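Local coordinates for gamma-butyrobetaine hydroxylase-like N-terminal domain-containing protein (Acidithiobacillus ferrooxidans, PDB 3LUU) that is of unknown function but binds zinc and belongs to the family of gamma-butyrobetaine hydroxylase-like N-terminal domains, at residues L15-M21 and R32-L38; H37-E41 and L95-E101; K61-V67 and L79-D83. All coordinates share one frame; numbering follows the deposited sequence. Where two conformers were deposited one is given.

Contact 1. Residues L15-M21 and R32-L38; sequences LMISRVM and RLTFEHL. With ZN (zinc ion), chain B.
One face of the F35 ring lies flat on the backbone of the 15-21 turn: the carbonyl carbon of R19 and the amide of V20 sit over its centre, and R19 CA makes a CH-pi contact 4.0 Å from the ring centroid. In one of its two conformers, selenomethionine M16 makes a Met-aromatic contact, SE meeting the ring obliquely 3.8 Å from F35 CE2; its chain bends at chi2 and chi3, which folds the selenium back towards F35. The R32 guanidinium takes V20 CG2 of one conformer over one face, 3.7 Å from NH2, while L15 CD1 approaches obliquely; R32 NE is salt-bridged to E22. These groups flank the start of the beta hairpin of strands 20-25 and 30-34; at the turn from strand 9-15 into 20-25, R19 and V20 both face L15, a G1 bulge. M21 and L33 are a hydrogen-bonded antiparallel pair, M21 N to L33 O being 2.7 Å. Beyond it the strand turns into helix 35-40, and F35 N reaches R19 O at 2.9 Å. A water bound to R19 O also accepts from E36 N. T34 is the N-cap: its OG1, placed between backbone N and carbonyl carbon (chi1 64°), accepts from H37 N at 3.0 Å. On the face of M21 and L33, M21 CB and CE both touch L38 CD1 at 4.0 Å, the two side chains crossing at about a right angle.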
# COMPACT_ATOMS: atom_id res chain seq x y z
N LEU A 15 3.72 -7.64 5.72
CA LEU A 15 4.81 -8.43 6.32
C LEU A 15 5.72 -7.51 7.14
O LEU A 15 6.48 -6.72 6.59
CB LEU A 15 5.59 -9.18 5.24
CG LEU A 15 4.82 -10.17 4.33
CD1 LEU A 15 5.65 -10.56 3.10
CD2 LEU A 15 4.34 -11.43 5.13
N MSE A 16 5.63 -7.62 8.46
CA MSE A 16 6.35 -6.72 9.36
C MSE A 16 7.86 -6.92 9.34
O MSE A 16 8.60 -5.97 9.49
CB MSE A 16 5.86 -6.86 10.79
CG MSE A 16 4.38 -6.73 10.98
SE MSE A 16 3.79 -5.00 10.31
CE MSE A 16 5.14 -3.94 11.25
N ILE A 17 8.31 -8.16 9.18
CA ILE A 17 9.75 -8.43 9.25
C ILE A 17 10.45 -7.89 7.99
O ILE A 17 11.39 -7.15 8.09
CB ILE A 17 10.06 -9.95 9.51
CG1 ILE A 17 9.34 -10.43 10.80
CG2 ILE A 17 11.58 -10.23 9.59
CD1 ILE A 17 9.60 -9.58 12.01
N SER A 18 9.95 -8.25 6.82
CA SER A 18 10.50 -7.78 5.56
C SER A 18 10.08 -6.35 5.16
O SER A 18 10.67 -5.76 4.26
CB SER A 18 10.17 -8.79 4.48
OG SER A 18 8.78 -8.92 4.33
N ARG A 19 9.08 -5.79 5.83
CA ARG A 19 8.61 -4.43 5.63
C ARG A 19 8.06 -4.20 4.23
O ARG A 19 8.36 -3.17 3.59
CB ARG A 19 9.65 -3.38 6.03
CG ARG A 19 10.20 -3.65 7.43
CD ARG A 19 10.35 -2.41 8.32
NE ARG A 19 11.49 -1.57 7.94
CZ ARG A 19 12.78 -1.86 8.14
NH1 ARG A 19 13.15 -3.02 8.69
NH2 ARG A 19 13.72 -0.99 7.76
N VAL A 20 7.19 -5.13 3.83
CA VAL A 20 6.54 -5.05 2.53
C VAL A 20 5.12 -5.54 2.65
O VAL A 20 4.79 -6.40 3.50
CB VAL A 20 7.25 -5.84 1.39
CG1 VAL A 20 8.72 -5.45 1.30
CG2 VAL A 20 7.08 -7.35 1.55
N MSE A 21 4.27 -4.94 1.83
CA MSE A 21 2.86 -5.36 1.77
C MSE A 21 2.65 -6.09 0.44
O MSE A 21 2.90 -5.52 -0.63
CB MSE A 21 1.87 -4.19 1.91
CG MSE A 21 0.44 -4.67 2.26
SE MSE A 21 -0.74 -3.18 2.40
CE MSE A 21 -0.80 -2.45 0.62
N ARG A 32 4.50 -6.46 -4.50
CA ARG A 32 5.24 -6.41 -3.26
C ARG A 32 5.69 -4.96 -3.13
O ARG A 32 6.65 -4.54 -3.77
CB ARG A 32 6.42 -7.38 -3.26
CG ARG A 32 6.04 -8.84 -3.39
CD ARG A 32 7.31 -9.76 -3.41
NE ARG A 32 7.61 -10.29 -2.09
CZ ARG A 32 8.44 -9.76 -1.18
NH1 ARG A 32 9.13 -8.66 -1.43
NH2 ARG A 32 8.58 -10.37 -0.00
N LEU A 33 4.98 -4.20 -2.29
CA LEU A 33 5.18 -2.78 -2.12
C LEU A 33 5.80 -2.54 -0.75
O LEU A 33 5.22 -2.95 0.25
CB LEU A 33 3.85 -2.04 -2.25
CG LEU A 33 3.25 -2.08 -3.66
CD1 LEU A 33 1.81 -1.59 -3.59
CD2 LEU A 33 4.13 -1.22 -4.58
N THR A 34 6.99 -1.91 -0.70
CA THR A 34 7.61 -1.67 0.61
C THR A 34 6.76 -0.68 1.43
O THR A 34 6.11 0.26 0.91
CB THR A 34 9.06 -1.13 0.53
OG1 THR A 34 9.06 0.14 -0.09
CG2 THR A 34 9.98 -2.11 -0.23
N PHE A 35 6.77 -0.89 2.74
CA PHE A 35 6.14 0.07 3.66
C PHE A 35 6.65 1.49 3.42
O PHE A 35 5.87 2.45 3.46
CB PHE A 35 6.43 -0.36 5.10
CG PHE A 35 5.71 -1.64 5.54
CD1 PHE A 35 4.72 -2.22 4.76
CD2 PHE A 35 5.99 -2.21 6.76
CE1 PHE A 35 4.06 -3.37 5.18
CE2 PHE A 35 5.30 -3.38 7.18
CZ PHE A 35 4.33 -3.92 6.38
N GLU A 36 7.95 1.61 3.19
CA GLU A 36 8.58 2.90 2.92
C GLU A 36 7.96 3.57 1.71
O GLU A 36 7.62 4.73 1.76
CB GLU A 36 10.05 2.71 2.65
CG GLU A 36 10.78 4.01 2.34
CD GLU A 36 12.22 3.81 1.86
OE1 GLU A 36 12.53 2.75 1.26
OE2 GLU A 36 13.03 4.73 2.09
N HIS A 37 7.89 2.83 0.60
CA HIS A 37 7.32 3.32 -0.65
C HIS A 37 5.88 3.78 -0.46
O HIS A 37 5.51 4.89 -0.86
CB HIS A 37 7.44 2.23 -1.71
CG HIS A 37 7.11 2.65 -3.10
ND1 HIS A 37 6.98 1.75 -4.13
CD2 HIS A 37 6.91 3.87 -3.65
CE1 HIS A 37 6.71 2.39 -5.24
NE2 HIS A 37 6.65 3.67 -4.98
N LEU A 38 5.08 2.96 0.22
CA LEU A 38 3.70 3.31 0.51
C LEU A 38 3.60 4.63 1.32
O LEU A 38 2.77 5.51 1.05
CB LEU A 38 3.01 2.15 1.26
CG LEU A 38 2.75 0.87 0.45
CD1 LEU A 38 2.51 -0.28 1.40
CD2 LEU A 38 1.58 1.05 -0.50
ZN ZN B . 6.63 5.14 -6.40
O HOH W 1 9.13 -10.77 2.36
O HOH W 2 9.81 -0.61 3.93

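Contact 2. Residues H37-E41 and L95-E101; sequences HLRVE and LRRLDAE. With ZN (zinc ion), chain B.
The zinc ion is gripped by four protein atoms: H37 NE2, E41 OE2, and both oxygens of the C-terminal carboxylate of E101. This metal site is built between the end of helix 35-40 and the chain terminus that follows helix 92-98. H37 and E41 stand one helical turn apart, E41 N being hydrogen-bonded to H37 O, and so present their side chains to the same metal. H37 CG lies opposite its backbone N (chi1 -170°), which sends the imidazole out towards the terminus and brings NE2 to 2.0 Å from the zinc. E101 O lies at the edge of that ring, in its plane, and is itself 2.0 Å from the metal. The second terminal oxygen, OXT, lies farther off, at 2.3 Å from the zinc; the terminal carboxylate binds through both oxygens, while the side-chain carboxylate of E101 turns instead towards R97. That pairing is one of charge alone, since the oxygen lies well out of the guanidinium plane. E41 contributes a single oxygen, OE2, at 2.0 Å from the zinc; a bend at chi2 (-90°) brings the carboxylate round to the ion. Its aliphatic part and the side chain of L98 slide past each other in opposite directions, with L98 CD2 3.6 Å from E41 CG. Away from the zinc, the two helices meet through leucines. L38 CD2 has L98 CD1 beside it at 3.9 Å, and touches L95 CD2 at 3.6 Å, the L38 and L95 side chains crossing at about a right angle.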
# COMPACT_ATOMS: atom_id res chain seq x y z
N HIS A 37 7.89 2.83 0.60
CA HIS A 37 7.32 3.32 -0.65
C HIS A 37 5.88 3.78 -0.46
O HIS A 37 5.51 4.89 -0.86
CB HIS A 37 7.44 2.23 -1.71
CG HIS A 37 7.11 2.65 -3.10
ND1 HIS A 37 6.98 1.75 -4.13
CD2 HIS A 37 6.91 3.87 -3.65
CE1 HIS A 37 6.71 2.39 -5.24
NE2 HIS A 37 6.65 3.67 -4.98
N LEU A 38 5.08 2.96 0.22
CA LEU A 38 3.70 3.31 0.51
C LEU A 38 3.60 4.63 1.32
O LEU A 38 2.77 5.51 1.05
CB LEU A 38 3.01 2.15 1.26
CG LEU A 38 2.75 0.87 0.45
CD1 LEU A 38 2.51 -0.28 1.40
CD2 LEU A 38 1.58 1.05 -0.50
N ARG A 39 4.47 4.77 2.31
CA ARG A 39 4.47 5.96 3.12
C ARG A 39 4.86 7.20 2.33
O ARG A 39 4.22 8.25 2.46
CB ARG A 39 5.37 5.75 4.35
CG ARG A 39 5.46 6.93 5.31
CD ARG A 39 4.12 7.32 5.86
NE ARG A 39 4.22 8.57 6.60
CZ ARG A 39 4.04 9.79 6.08
NH1 ARG A 39 3.76 9.96 4.81
NH2 ARG A 39 4.17 10.85 6.86
N VAL A 40 5.91 7.12 1.53
CA VAL A 40 6.36 8.33 0.83
C VAL A 40 5.43 8.69 -0.32
O VAL A 40 5.40 9.83 -0.73
CB VAL A 40 7.85 8.27 0.39
CG1 VAL A 40 8.75 7.98 1.62
CG2 VAL A 40 8.07 7.26 -0.63
N GLU A 41 4.68 7.72 -0.83
CA GLU A 41 3.59 7.95 -1.83
C GLU A 41 2.19 8.02 -1.22
O GLU A 41 1.22 7.91 -1.95
CB GLU A 41 3.52 6.78 -2.81
CG GLU A 41 4.79 6.47 -3.52
CD GLU A 41 4.88 7.22 -4.79
OE1 GLU A 41 4.29 8.32 -4.81
OE2 GLU A 41 5.51 6.69 -5.74
N LEU A 95 -2.72 1.45 -5.69
CA LEU A 95 -1.75 0.46 -5.23
C LEU A 95 -1.15 -0.29 -6.40
O LEU A 95 0.08 -0.47 -6.49
CB LEU A 95 -2.39 -0.54 -4.28
CG LEU A 95 -2.78 -0.03 -2.92
CD1 LEU A 95 -3.59 -1.12 -2.23
CD2 LEU A 95 -1.53 0.34 -2.14
N ARG A 96 -2.00 -0.72 -7.33
CA ARG A 96 -1.50 -1.40 -8.51
C ARG A 96 -0.53 -0.52 -9.33
O ARG A 96 0.51 -1.01 -9.80
CB ARG A 96 -2.67 -1.89 -9.36
CG ARG A 96 -2.30 -2.79 -10.44
CD ARG A 96 -1.64 -4.05 -9.95
NE ARG A 96 -1.07 -4.74 -11.10
CZ ARG A 96 -1.54 -5.85 -11.66
NH1 ARG A 96 -2.63 -6.48 -11.20
NH2 ARG A 96 -0.91 -6.32 -12.72
N ARG A 97 -0.89 0.75 -9.48
CA ARG A 97 -0.07 1.76 -10.17
C ARG A 97 1.29 1.96 -9.51
O ARG A 97 2.28 2.20 -10.21
CB ARG A 97 -0.82 3.11 -10.25
CG ARG A 97 -1.48 3.45 -11.62
CD ARG A 97 -2.41 4.71 -11.59
NE ARG A 97 -1.98 5.76 -10.64
CZ ARG A 97 -1.59 7.01 -10.93
NH1 ARG A 97 -1.57 7.48 -12.18
NH2 ARG A 97 -1.23 7.83 -9.93
N LEU A 98 1.35 1.87 -8.17
CA LEU A 98 2.63 1.98 -7.46
C LEU A 98 3.59 0.86 -7.78
O LEU A 98 4.79 1.02 -7.60
CB LEU A 98 2.45 2.07 -5.93
CG LEU A 98 1.85 3.34 -5.35
CD1 LEU A 98 1.80 3.13 -3.84
CD2 LEU A 98 2.59 4.65 -5.68
N ASP A 99 3.10 -0.28 -8.26
CA ASP A 99 3.98 -1.37 -8.70
C ASP A 99 4.97 -0.94 -9.82
O ASP A 99 6.07 -1.48 -9.92
CB ASP A 99 3.16 -2.57 -9.17
CG ASP A 99 3.51 -3.86 -8.46
OD1 ASP A 99 4.41 -3.91 -7.59
OD2 ASP A 99 2.84 -4.84 -8.79
N ALA A 100 4.59 0.03 -10.64
CA ALA A 100 5.48 0.58 -11.66
C ALA A 100 5.97 2.06 -11.43
O ALA A 100 6.87 2.51 -12.15
CB ALA A 100 4.81 0.45 -13.01
N GLU A 101 5.42 2.81 -10.46
CA GLU A 101 5.72 4.27 -10.28
C GLU A 101 5.95 4.71 -8.84
O GLU A 101 5.90 3.94 -7.89
CB GLU A 101 4.60 5.15 -10.87
CG GLU A 101 3.34 5.32 -9.96
CD GLU A 101 2.36 6.40 -10.44
OE1 GLU A 101 2.00 6.36 -11.64
OE2 GLU A 101 1.95 7.26 -9.60
OXT GLU A 101 6.15 5.90 -8.56
ZN ZN B . 6.63 5.14 -6.40

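Contact 3. Residues K61-V67 and L79-D83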
# COMPACT_ATOMS: atom_id res chain seq x y z
N LYS A 61 11.74 7.99 5.50
CA LYS A 61 10.69 7.06 5.95
C LYS A 61 11.10 5.60 5.86
O LYS A 61 10.26 4.72 5.93
CB LYS A 61 9.38 7.31 5.19
CG LYS A 61 8.77 8.71 5.35
CD LYS A 61 8.44 9.04 6.84
CE LYS A 61 7.91 10.50 7.04
NZ LYS A 61 7.71 10.86 8.52
N GLU A 62 12.41 5.34 5.77
CA GLU A 62 12.89 3.97 5.63
C GLU A 62 12.57 3.06 6.83
O GLU A 62 12.45 1.84 6.69
CB GLU A 62 14.37 3.92 5.29
CG GLU A 62 15.33 4.38 6.38
CD GLU A 62 15.64 5.86 6.30
OE1 GLU A 62 14.83 6.62 5.72
OE2 GLU A 62 16.71 6.26 6.82
N HIS A 63 12.40 3.66 8.01
CA HIS A 63 12.08 2.88 9.19
C HIS A 63 10.60 2.86 9.53
O HIS A 63 10.20 2.23 10.52
CB HIS A 63 12.94 3.34 10.37
CG HIS A 63 14.34 2.78 10.33
ND1 HIS A 63 15.46 3.56 10.15
CD2 HIS A 63 14.79 1.50 10.41
CE1 HIS A 63 16.54 2.80 10.14
NE2 HIS A 63 16.16 1.54 10.30
N VAL A 64 9.77 3.44 8.68
CA VAL A 64 8.33 3.48 8.96
C VAL A 64 7.70 2.11 8.63
O VAL A 64 8.16 1.39 7.72
CB VAL A 64 7.69 4.72 8.26
CG1 VAL A 64 6.21 4.77 8.45
CG2 VAL A 64 8.37 6.05 8.85
N SER A 65 6.73 1.69 9.45
CA SER A 65 6.00 0.47 9.16
C SER A 65 4.50 0.71 9.06
O SER A 65 4.00 1.72 9.53
CB SER A 65 6.32 -0.62 10.18
OG SER A 65 5.75 -0.30 11.43
N VAL A 66 3.81 -0.20 8.37
CA VAL A 66 2.37 -0.23 8.34
C VAL A 66 1.93 -1.04 9.57
O VAL A 66 2.25 -2.22 9.72
CB VAL A 66 1.83 -0.83 7.04
CG1 VAL A 66 0.34 -1.04 7.12
CG2 VAL A 66 2.21 0.09 5.86
N VAL A 67 1.25 -0.36 10.47
CA VAL A 67 0.78 -0.98 11.70
C VAL A 67 -0.59 -1.63 11.54
O VAL A 67 -0.88 -2.62 12.21
CB VAL A 67 0.85 -0.01 12.88
CG1 VAL A 67 2.31 0.37 13.10
CG2 VAL A 67 -0.00 1.20 12.67
N LEU A 79 -4.23 2.82 5.31
CA LEU A 79 -3.01 2.30 5.95
C LEU A 79 -2.68 3.18 7.15
O LEU A 79 -2.73 4.41 7.07
CB LEU A 79 -1.84 2.24 4.97
CG LEU A 79 -2.00 1.44 3.69
CD1 LEU A 79 -0.66 1.34 3.00
CD2 LEU A 79 -2.63 0.08 3.96
N HIS A 80 -2.43 2.56 8.30
CA HIS A 80 -1.96 3.26 9.49
C HIS A 80 -0.46 3.02 9.64
O HIS A 80 -0.01 1.86 9.64
CB HIS A 80 -2.68 2.79 10.74
CG HIS A 80 -4.15 3.02 10.70
ND1 HIS A 80 -4.77 3.98 11.46
CD2 HIS A 80 -5.12 2.45 9.94
CE1 HIS A 80 -6.06 3.98 11.19
NE2 HIS A 80 -6.30 3.06 10.28
N PHE A 81 0.29 4.09 9.75
CA PHE A 81 1.74 4.03 9.78
C PHE A 81 2.29 4.30 11.18
O PHE A 81 1.62 4.88 12.04
CB PHE A 81 2.33 5.05 8.79
CG PHE A 81 2.03 4.74 7.34
CD1 PHE A 81 2.79 3.82 6.64
CD2 PHE A 81 1.02 5.41 6.67
CE1 PHE A 81 2.53 3.56 5.28
CE2 PHE A 81 0.75 5.15 5.33
CZ PHE A 81 1.52 4.21 4.64
N SER A 82 3.52 3.85 11.39
CA SER A 82 4.17 3.92 12.69
C SER A 82 4.64 5.34 13.07
O SER A 82 4.94 5.59 14.23
CB SER A 82 5.30 2.90 12.74
OG SER A 82 6.33 3.27 11.86
N ASP A 83 4.71 6.26 12.11
CA ASP A 83 4.97 7.68 12.42
C ASP A 83 3.69 8.50 12.79
O ASP A 83 3.79 9.71 12.91
CB ASP A 83 5.78 8.35 11.30
CG ASP A 83 5.06 8.35 9.95
OD1 ASP A 83 4.05 7.64 9.78
OD2 ASP A 83 5.48 9.09 9.06
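Segments 61-67 and 79-83 run antiparallel, V66 facing F81 as a non-hydrogen-bonded pair with their CA atoms 4.5 Å apart, while V67 N donates to H80 O at 2.7 Å and S82 N to S65 O on either side of it. Beyond S65 the strand pairing gives way to side chains: S82 OG, set between its backbone N and carbonyl carbon (chi1 67°), accepts from S65 N at 2.9 Å with an almost straight N-H (172°). The pairing belongs to the beta hairpin of strands 66-72 and 76-81, and K61 to V64 make a type I turn leading into it. On the face of V66 and F81, V66 CG2 approaches the phenyl obliquely, 3.5 Å from F81 CE1, and helix 35-40 packs against both residues through F35 and R39. V64 CG1 rests against F81 CB at 3.9 Å and also borders the D83 carboxylate. The K61 chain crosses D83 at about a right angle. In the salt bridge between them, K61 NZ donates to D83 OD2 at 2.9 Å, and OD2 offers its anti lone pair, the one away from the other oxygen. The same OD2 is salt-bridged to R39, so two positive groups share one carboxylate oxygen.

In the fold
From the N terminus, contact 1 closes first, joining the strands of the 20-25 and 30-34 hairpin across a short loop and leading into helix 35-40. That helix opens contact 2, which shares H37 and L38 with contact 1 and ends only at the C terminus, with the zinc between its segments. Contact 3 lies nested inside this long loop and closes the 66-72 and 76-81 hairpin. The three also touch one another: R19 probably hydrogen-bonds to E62 between contacts 1 and 3, and V40 packs against K61 between contacts 2 and 3. Helix 35-40 touches both three-stranded sheets and helix 92-98, which also packs directly on L33 of strand 30-34.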